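Local atomic coordinates of endonuclease IV (PDB entry 3AAM), a protein that cleaves phosphodiester bonds at apurinic or apyrimidinic sites of damaged DNA during base excision repair, using bound metal ions. Residues P134-E139 with T162-C167. Numbering follows the deposited sequence.
Sequences PVLLVE and TPLQVC
Q165, C167 and V138 give up the most surface where strand 135-139 runs parallel to strand 165-169. Q165 is gripped through its backbone: its N donates almost straight (169°) to L136 O at 3.0 Å, and its O accepts from V138 N, which lies in the plane of that carbonyl, at 2.9 Å. Its aliphatic part serves as apolar filling, with CB 3.3 Å from L137 CD2, while the extended chain crosses V135 obliquely, touching its CG1. V138 O accepts from C167 N at 3.0 Å, although this donor stands 49° out of the carbonyl plane. The two strands and the intervening helix 152-159 form a right-handed beta-alpha-beta unit of the TIM barrel. Branched V138 and V166 suit the helix-facing side: the two side chains cross obliquely, CG2 to CG2 at 4.0 Å, and both touch V159. L136 and L164 lie side by side on this side too, their CD2 methyls tightly packed at 3.3 Å. On the inner face, small C167 sets its CB 4.1 Å from L137 CB, and its side chain also touches V106. Beyond it, the side chain of E139 comes within about 4 Å, nearest atoms, of that of the manganese ligand H172.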
loop_
_atom_site.group_PDB
_atom_site.type_symbol
_atom_site.label_atom_id
_atom_site.label_comp_id
_atom_site.label_asym_id
_atom_site.label_seq_id
_atom_site.Cartn_x
_atom_site.Cartn_y
_atom_site.Cartn_z
ATOM N N PRO A 134 -12.932 -2.977 6.796
ATOM C CA PRO A 134 -12.022 -2.638 5.701
ATOM C C PRO A 134 -11.547 -3.861 4.928
ATOM O O PRO A 134 -11.753 -4.998 5.348
ATOM C CB PRO A 134 -10.876 -1.940 6.419
ATOM C CG PRO A 134 -10.796 -2.703 7.693
ATOM C CD PRO A 134 -12.252 -2.829 8.097
ATOM N N VAL A 135 -10.906 -3.611 3.793
ATOM C CA VAL A 135 -10.380 -4.678 2.956
ATOM C C VAL A 135 -8.867 -4.774 3.141
ATOM O O VAL A 135 -8.163 -3.768 3.078
ATOM C CB VAL A 135 -10.673 -4.409 1.466
ATOM C CG1 VAL A 135 -10.057 -5.507 0.605
ATOM C CG2 VAL A 135 -12.183 -4.329 1.239
ATOM N N LEU A 136 -8.373 -5.986 3.374
ATOM C CA LEU A 136 -6.941 -6.210 3.544
ATOM C C LEU A 136 -6.309 -6.471 2.181
ATOM O O LEU A 136 -6.786 -7.310 1.417
ATOM C CB LEU A 136 -6.697 -7.403 4.474
ATOM C CG LEU A 136 -5.244 -7.815 4.735
ATOM C CD1 LEU A 136 -4.457 -6.674 5.371
ATOM C CD2 LEU A 136 -5.237 -9.031 5.658
ATOM N N LEU A 137 -5.238 -5.739 1.889
ATOM C CA LEU A 137 -4.527 -5.855 0.626
ATOM C C LEU A 137 -3.146 -6.444 0.851
ATOM O O LEU A 137 -2.445 -6.049 1.780
ATOM C CB LEU A 137 -4.365 -4.476 -0.017
ATOM C CG LEU A 137 -5.629 -3.661 -0.262
ATOM C CD1 LEU A 137 -5.272 -2.331 -0.910
ATOM C CD2 LEU A 137 -6.573 -4.460 -1.147
ATOM N N VAL A 138 -2.758 -7.393 0.005
ATOM C CA VAL A 138 -1.433 -7.994 0.109
ATOM C C VAL A 138 -0.622 -7.469 -1.067
ATOM O O VAL A 138 -1.110 -7.433 -2.196
ATOM C CB VAL A 138 -1.487 -9.543 0.057
ATOM C CG1 VAL A 138 -2.180 -10.073 1.303
ATOM C CG2 VAL A 138 -2.215 -10.009 -1.191
ATOM N N GLU A 139 0.610 -7.050 -0.798
ATOM C CA GLU A 139 1.469 -6.505 -1.844
ATOM C C GLU A 139 2.330 -7.571 -2.493
ATOM O O GLU A 139 2.668 -8.574 -1.869
ATOM C CB GLU A 139 2.425 -5.448 -1.269
ATOM C CG GLU A 139 1.892 -4.640 -0.099
ATOM C CD GLU A 139 2.948 -3.726 0.524
ATOM O OE1 GLU A 139 4.127 -4.139 0.633
ATOM O OE2 GLU A 139 2.593 -2.597 0.923
ATOM N N THR A 162 -10.932 -15.898 -0.354
ATOM C CA THR A 162 -10.816 -14.992 0.789
ATOM C C THR A 162 -11.279 -13.613 0.336
ATOM O O THR A 162 -11.485 -13.386 -0.855
ATOM C CB THR A 162 -9.355 -14.828 1.262
ATOM O OG1 THR A 162 -8.685 -13.886 0.410
ATOM C CG2 THR A 162 -8.618 -16.156 1.216
ATOM N N PRO A 163 -11.459 -12.678 1.283
ATOM C CA PRO A 163 -11.892 -11.329 0.920
ATOM C C PRO A 163 -10.671 -10.435 0.689
ATOM O O PRO A 163 -10.797 -9.225 0.544
ATOM C CB PRO A 163 -12.703 -10.896 2.131
ATOM C CG PRO A 163 -11.930 -11.513 3.259
ATOM C CD PRO A 163 -11.625 -12.906 2.732
ATOM N N LEU A 164 -9.490 -11.044 0.669
ATOM C CA LEU A 164 -8.253 -10.302 0.453
ATOM C C LEU A 164 -8.168 -9.804 -0.982
ATOM O O LEU A 164 -8.679 -10.440 -1.903
ATOM C CB LEU A 164 -7.032 -11.190 0.711
ATOM C CG LEU A 164 -6.831 -11.815 2.091
ATOM C CD1 LEU A 164 -5.689 -12.826 2.041
ATOM C CD2 LEU A 164 -6.536 -10.720 3.095
ATOM N N GLN A 165 -7.531 -8.656 -1.157
ATOM C CA GLN A 165 -7.319 -8.112 -2.484
ATOM C C GLN A 165 -5.841 -7.790 -2.608
ATOM O O GLN A 165 -5.071 -8.067 -1.690
ATOM C CB GLN A 165 -8.206 -6.892 -2.734
ATOM C CG GLN A 165 -9.655 -7.303 -2.983
ATOM C CD GLN A 165 -10.538 -6.159 -3.419
ATOM O OE1 GLN A 165 -10.205 -5.424 -4.348
ATOM N NE2 GLN A 165 -11.684 -6.007 -2.754
ATOM N N VAL A 166 -5.442 -7.194 -3.724
ATOM C CA VAL A 166 -4.029 -6.933 -3.957
ATOM C C VAL A 166 -3.612 -5.485 -4.156
ATOM O O VAL A 166 -4.368 -4.668 -4.678
ATOM C CB VAL A 166 -3.559 -7.748 -5.197
ATOM C CG1 VAL A 166 -2.153 -7.332 -5.621
ATOM C CG2 VAL A 166 -3.609 -9.232 -4.882
ATOM N N CYS A 167 -2.394 -5.181 -3.711
ATOM C CA CYS A 167 -1.804 -3.868 -3.908
ATOM C C CYS A 167 -0.572 -4.104 -4.774
ATOM O O CYS A 167 0.335 -4.839 -4.391
ATOM C CB CYS A 167 -1.367 -3.228 -2.588
ATOM S SG CYS A 167 -0.372 -1.723 -2.843
HETATM O O HOH W 1 -9.961 -8.367 3.141
#